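Local structure of core protein VP7 (Bluetongue virus, 1BVP) at residues I99-T103 against E104-E108; Q202-Q205 against A206-V210; A284-R288 against T289-N293. The protein forms homotrimeric capsomers that assemble on the VP3 scaffold, 260 of them coating the virus core. All coordinates share one frame; numbering follows the deposited sequence.

Contact 1 of 3, residues I99-T103 against E104-E108; sequences IPFTT and EAANE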
# COMPACT_ATOMS: atom_id res chain seq x y z
N ILE A 99 1.38 -35.46 -5.62
CA ILE A 99 2.15 -34.41 -4.92
C ILE A 99 1.11 -33.46 -4.35
O ILE A 99 0.31 -32.87 -5.08
CB ILE A 99 3.05 -33.60 -5.83
CG1 ILE A 99 4.00 -34.52 -6.60
CG2 ILE A 99 3.82 -32.58 -4.98
CD1 ILE A 99 5.02 -33.77 -7.40
N PRO A 100 1.07 -33.34 -3.02
CA PRO A 100 0.07 -32.45 -2.42
C PRO A 100 0.49 -30.96 -2.43
O PRO A 100 1.67 -30.62 -2.59
CB PRO A 100 -0.06 -33.01 -1.00
CG PRO A 100 1.38 -33.40 -0.69
CD PRO A 100 1.95 -33.94 -2.00
N PHE A 101 -0.49 -30.06 -2.39
CA PHE A 101 -0.21 -28.63 -2.32
C PHE A 101 -0.84 -28.13 -1.02
O PHE A 101 -1.78 -28.75 -0.48
CB PHE A 101 -0.73 -27.88 -3.54
CG PHE A 101 -2.18 -28.16 -3.88
CD1 PHE A 101 -3.20 -27.51 -3.19
CD2 PHE A 101 -2.51 -29.04 -4.89
CE1 PHE A 101 -4.56 -27.76 -3.52
CE2 PHE A 101 -3.84 -29.30 -5.23
CZ PHE A 101 -4.87 -28.65 -4.54
N THR A 102 -0.28 -27.09 -0.43
CA THR A 102 -0.80 -26.57 0.81
C THR A 102 -2.03 -25.64 0.65
O THR A 102 -2.29 -25.08 -0.42
CB THR A 102 0.27 -25.77 1.53
OG1 THR A 102 0.72 -24.71 0.67
CG2 THR A 102 1.43 -26.64 1.91
N THR A 103 -2.77 -25.47 1.74
CA THR A 103 -3.90 -24.57 1.79
C THR A 103 -3.47 -23.14 1.37
O THR A 103 -4.17 -22.50 0.59
CB THR A 103 -4.49 -24.56 3.23
OG1 THR A 103 -5.18 -25.79 3.47
CG2 THR A 103 -5.45 -23.44 3.42
N GLU A 104 -2.30 -22.67 1.84
CA GLU A 104 -1.77 -21.35 1.49
C GLU A 104 -1.57 -21.25 -0.02
O GLU A 104 -2.13 -20.36 -0.67
CB GLU A 104 -0.41 -21.09 2.13
CG GLU A 104 -0.40 -21.02 3.65
CD GLU A 104 -0.94 -22.30 4.37
OE1 GLU A 104 -0.56 -23.46 4.02
OE2 GLU A 104 -1.76 -22.12 5.31
N ALA A 105 -0.84 -22.18 -0.60
CA ALA A 105 -0.61 -22.10 -2.03
C ALA A 105 -1.92 -22.16 -2.82
O ALA A 105 -2.12 -21.42 -3.78
CB ALA A 105 0.33 -23.20 -2.45
N ALA A 106 -2.83 -23.01 -2.40
CA ALA A 106 -4.09 -23.18 -3.11
C ALA A 106 -4.84 -21.88 -3.11
O ALA A 106 -5.34 -21.44 -4.13
CB ALA A 106 -4.93 -24.26 -2.41
N ASN A 107 -4.97 -21.30 -1.93
CA ASN A 107 -5.69 -20.04 -1.77
C ASN A 107 -5.06 -18.87 -2.51
O ASN A 107 -5.73 -18.02 -3.07
CB ASN A 107 -5.86 -19.74 -0.29
CG ASN A 107 -7.00 -20.54 0.32
OD1 ASN A 107 -8.13 -20.08 0.38
ND2 ASN A 107 -6.71 -21.75 0.73
N GLU A 108 -3.74 -18.87 -2.57
CA GLU A 108 -3.04 -17.84 -3.29
C GLU A 108 -3.31 -17.94 -4.81
O GLU A 108 -3.64 -16.95 -5.47
CB GLU A 108 -1.58 -17.94 -2.93
CG GLU A 108 -0.67 -17.34 -3.94
CD GLU A 108 0.76 -17.20 -3.40
OE1 GLU A 108 0.95 -17.53 -2.16
OE2 GLU A 108 1.64 -16.73 -4.21

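Contact 2 of 3, residues Q202-Q205 against A206-V210; sequences QQTQ and AGVTV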
# COMPACT_ATOMS: atom_id res chain seq x y z
N GLN A 202 -8.57 40.21 -7.77
CA GLN A 202 -10.02 40.31 -7.75
C GLN A 202 -10.49 39.24 -6.73
O GLN A 202 -9.79 38.26 -6.47
CB GLN A 202 -10.56 40.04 -9.16
CG GLN A 202 -12.06 40.14 -9.28
CD GLN A 202 -12.53 41.54 -9.57
OE1 GLN A 202 -11.73 42.43 -9.86
NE2 GLN A 202 -13.84 41.74 -9.52
N GLN A 203 -11.63 39.48 -6.10
CA GLN A 203 -12.18 38.56 -5.10
C GLN A 203 -13.40 37.85 -5.65
O GLN A 203 -14.10 38.37 -6.53
CB GLN A 203 -12.68 39.32 -3.89
CG GLN A 203 -11.97 39.01 -2.63
CD GLN A 203 -10.73 39.84 -2.49
OE1 GLN A 203 -9.88 39.88 -3.40
NE2 GLN A 203 -10.63 40.55 -1.37
N THR A 204 -13.68 36.67 -5.10
CA THR A 204 -14.88 35.94 -5.47
C THR A 204 -15.83 36.15 -4.30
O THR A 204 -15.45 35.91 -3.14
CB THR A 204 -14.59 34.45 -5.73
OG1 THR A 204 -13.77 34.33 -6.91
CG2 THR A 204 -15.90 33.71 -5.99
N GLN A 205 -16.99 36.73 -4.58
CA GLN A 205 -17.99 37.00 -3.53
C GLN A 205 -18.69 35.69 -3.16
O GLN A 205 -18.84 34.81 -4.00
CB GLN A 205 -19.08 37.99 -4.01
CG GLN A 205 -18.65 39.41 -4.40
CD GLN A 205 -17.77 40.05 -3.33
OE1 GLN A 205 -16.62 40.44 -3.59
NE2 GLN A 205 -18.30 40.13 -2.11
N ALA A 206 -19.12 35.56 -1.91
CA ALA A 206 -19.85 34.35 -1.53
C ALA A 206 -21.17 34.36 -2.30
O ALA A 206 -21.68 35.43 -2.64
CB ALA A 206 -20.11 34.33 -0.03
N GLY A 207 -21.70 33.20 -2.63
CA GLY A 207 -22.97 33.19 -3.34
C GLY A 207 -22.93 32.30 -4.55
O GLY A 207 -23.98 31.94 -5.09
N VAL A 208 -21.72 31.97 -4.99
CA VAL A 208 -21.52 31.08 -6.13
C VAL A 208 -21.99 29.70 -5.73
O VAL A 208 -21.83 29.30 -4.56
CB VAL A 208 -20.03 30.97 -6.50
CG1 VAL A 208 -19.88 30.22 -7.80
CG2 VAL A 208 -19.43 32.34 -6.62
N THR A 209 -22.57 28.98 -6.68
CA THR A 209 -23.04 27.63 -6.40
C THR A 209 -22.60 26.63 -7.45
O THR A 209 -22.36 26.98 -8.61
CB THR A 209 -24.59 27.54 -6.27
OG1 THR A 209 -25.21 27.80 -7.54
CG2 THR A 209 -25.10 28.50 -5.22
N VAL A 210 -22.46 25.38 -7.00
CA VAL A 210 -22.11 24.24 -7.84
C VAL A 210 -23.20 23.21 -7.53
O VAL A 210 -23.62 23.05 -6.38
CB VAL A 210 -20.71 23.65 -7.50
CG1 VAL A 210 -20.43 22.45 -8.39
CG2 VAL A 210 -19.62 24.69 -7.72

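Contact 3 of 3, residues A284-R288 against T289-N293; sequences AILNR and TTLPN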
# COMPACT_ATOMS: atom_id res chain seq x y z
N ALA A 284 17.07 -12.89 -17.67
CA ALA A 284 16.85 -13.92 -18.68
C ALA A 284 15.45 -14.51 -18.65
O ALA A 284 14.85 -14.77 -19.69
CB ALA A 284 17.88 -15.03 -18.54
N ILE A 285 14.92 -14.77 -17.46
CA ILE A 285 13.58 -15.31 -17.35
C ILE A 285 12.55 -14.26 -17.79
O ILE A 285 11.64 -14.58 -18.56
CB ILE A 285 13.28 -15.78 -15.89
CG1 ILE A 285 14.24 -16.90 -15.49
CG2 ILE A 285 11.85 -16.23 -15.75
CD1 ILE A 285 14.23 -17.18 -14.02
N LEU A 286 12.70 -13.02 -17.36
CA LEU A 286 11.73 -11.99 -17.74
C LEU A 286 11.74 -11.66 -19.25
O LEU A 286 10.71 -11.22 -19.79
CB LEU A 286 11.88 -10.75 -16.85
CG LEU A 286 11.35 -10.96 -15.42
CD1 LEU A 286 11.66 -9.79 -14.53
CD2 LEU A 286 9.85 -11.26 -15.40
N ASN A 287 12.86 -11.92 -19.94
CA ASN A 287 12.95 -11.68 -21.40
C ASN A 287 11.98 -12.51 -22.19
O ASN A 287 11.77 -12.27 -23.37
CB ASN A 287 14.35 -11.96 -21.96
CG ASN A 287 15.34 -10.88 -21.61
OD1 ASN A 287 14.94 -9.74 -21.33
ND2 ASN A 287 16.63 -11.21 -21.60
N ARG A 288 11.45 -13.54 -21.57
CA ARG A 288 10.54 -14.45 -22.23
C ARG A 288 9.11 -14.07 -21.91
O ARG A 288 8.19 -14.84 -22.16
CB ARG A 288 10.82 -15.87 -21.71
CG ARG A 288 11.69 -16.76 -22.58
CD ARG A 288 13.15 -16.36 -22.73
NE ARG A 288 13.42 -15.84 -24.07
CZ ARG A 288 12.91 -16.32 -25.22
NH1 ARG A 288 12.10 -17.39 -25.25
NH2 ARG A 288 13.10 -15.62 -26.33
N THR A 289 8.92 -12.89 -21.32
CA THR A 289 7.60 -12.42 -20.94
C THR A 289 7.33 -10.99 -21.44
O THR A 289 8.18 -10.38 -22.09
CB THR A 289 7.44 -12.44 -19.39
OG1 THR A 289 8.20 -11.38 -18.81
CG2 THR A 289 7.95 -13.77 -18.81
N THR A 290 6.16 -10.46 -21.12
CA THR A 290 5.81 -9.10 -21.54
C THR A 290 6.14 -8.10 -20.45
O THR A 290 5.80 -6.92 -20.56
CB THR A 290 4.33 -8.99 -21.92
OG1 THR A 290 3.53 -9.57 -20.89
CG2 THR A 290 4.08 -9.74 -23.21
N LEU A 291 6.82 -8.58 -19.42
CA LEU A 291 7.23 -7.77 -18.30
C LEU A 291 8.62 -7.21 -18.55
O LEU A 291 9.41 -7.78 -19.31
CB LEU A 291 7.30 -8.63 -17.05
CG LEU A 291 6.25 -8.78 -15.95
CD1 LEU A 291 4.99 -8.06 -16.22
CD2 LEU A 291 6.01 -10.26 -15.74
N PRO A 292 8.89 -6.00 -18.03
CA PRO A 292 10.23 -5.43 -18.22
C PRO A 292 11.22 -6.36 -17.50
O PRO A 292 10.91 -6.93 -16.45
CB PRO A 292 10.12 -4.06 -17.56
CG PRO A 292 8.86 -4.13 -16.72
CD PRO A 292 7.95 -4.98 -17.54
N ASN A 293 12.41 -6.50 -18.06
CA ASN A 293 13.40 -7.38 -17.50
C ASN A 293 14.24 -6.88 -16.34
O ASN A 293 14.90 -7.68 -15.69
CB ASN A 293 14.25 -7.98 -18.62
CG ASN A 293 15.18 -6.97 -19.25
OD1 ASN A 293 15.36 -5.86 -18.74
ND2 ASN A 293 15.79 -7.36 -20.35

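Contact 1 of 3, residues I99-T103 against E104-E108
Thr102 OG1 accepts the backbone N-H of Ala105 at 3.2 Å between OG1 and N, a nearly straight bond with an N-H...O angle of 166°. A chi1 of 58° places OG1 between the backbone N and the carbonyl carbon, turned to the opening turn of the helix; Ala105 CB lies against the same oxygen. The carbonyl of Thr102 takes the next amide, Ala106 N to Thr102 O, at 2.9 Å. Thr102 is thus the N-cap of helix 103-116, its side chain and its carbonyl oxygen each receiving an N-H of the first turn.

One residue on, Thr103 O is gripped twice by Asn107. The backbone N of Asn107 reaches that oxygen at 2.9 Å, the ordinary helical bond, while Asn107 ND2 comes to Thr103 O at 2.7 Å from the other face of the carbonyl, well above its plane yet within the plane of its own amide. The Asn107 amide runs alongside the Thr103 side chain, with ND2 3.4 Å from Thr103 CG2. Just before the cap, the Phe101 ring brings CE1 to 3.7 Å from Ala106 CB.

Farther out, Thr10 OG1 of helix 2-15 hydrogen-bonds to Thr102 N. Asn107 ND2 also bonds Arg13 O of a neighbouring subunit, and Glu104 packs on Glu104 of both other subunits of the trimer.

Contact 2 of 3, residues Q202-Q205 against A206-V210
Val208 lays its CG2 methyl against CG2 of Thr204, 3.8 Å away, the two side chains crossing at about a right angle. The contact belongs to the jelly-roll beta-sandwich domain of VP7 and spans the connection by which the chain leaves strand 201-203, in the larger antiparallel sheet, and enters strand 209-212, in the four-stranded one. It is therefore a link between two sheets and not a hairpin within one, and no hydrogen bond joins its two halves.

The same Val208 methyl also rests on the backbone of the link, 3.6 Å from Gln205 O, so that one branch touches both a methyl and a carbonyl oxygen. Its direction follows from chi1 of -172°, which sends CG1 anti to the backbone N and leaves CG2 beside that nitrogen, turned back toward residues 204 and 205. The valine is buried, packing on Ala241 and Val243 of strand 241-252; Thr204 reaches Ala241 as well, so both side chains touch the residue at the start of that strand.

Between them the chain is exposed at Ala206 and Gly207. Gly207 adopts phi 131° and psi -18°, a conformation in which a side chain would press on the carbonyl oxygen of Ala206. Gln205 carries its amide away from residues 206-210, to lie by Thr237 and Gln239.

The two branches of Thr204 are used differently. With CG2 anti to its own nitrogen and directed at Val208, the hydroxyl lies beside that nitrogen, and Thr204 OG1 forms hydrogen bonds with Ile191 O and Met242 N.

Contact 3 of 3, residues A284-R288 against T289-N293
At the C-terminal end of helix 276-286 a type I beta turn, Leu286 to Thr289, shares Thr289 with an ST turn. Leu286 O takes two donors from the same residue. Thr289 N reaches Leu286 O at 2.9 Å from well above the carbonyl plane, whereas Thr289 OG1 donates to that oxygen at 2.7 Å, in the plane and on a lone pair. With chi1 of 73°, the threonine hydroxyl sits between its own backbone N and carbonyl carbon, where it can also accept from Leu291 N, 3.2 Å from OG1. One hydroxyl therefore ties the last helical turn to the loop beyond it.

The loop then curls back. The side-chain N-H of Asn293 meets a lone pair of Asn287 OD1, with ND2 2.7 Å from OD1 and an N-H...O angle of 167°. The donor keeps the acceptor within its own amide plane, but the two amides are twisted 56° apart. Leu286 projects into the curve, its CB against Asn293 CA and its CD1 3.5 Å from Pro292 O. On its other branch, CD2 rests 4.0 Å from Leu291 CD2.

Tyr271 of helix 263-271 touches both leucines and hydrogen-bonds through its hydroxyl to Pro292 O. Helix 304-323 borders the loop, meeting Leu286 through Leu313 and Leu291 through Leu310, while Ile285 packs on Leu66 and Leu70 of helix 55-73.

Overall arrangement
Contacts 1 and 3 belong to the helical part of the subunit, their centres about 26 Å apart; contact 2 lies among the beta sheets, its centre about 61 Å from that of contact 1. All are partly buried, but most touching residues of contact 1 are buried, whereas contacts 2 and 3 each have two exposed; contact 2 lies farthest from the chain's centre. In both helical contacts a threonine hydroxyl meets backbone groups, accepting at a helix start in contact 1, donating and accepting near a helix finish in contact 3. Across contact 2 there are van der Waals approaches, and the Thr204 hydroxyl bonds elsewhere, to strands 183-195 and 241-252. Residues 99-108 face both other subunits, residues 284-293 neither.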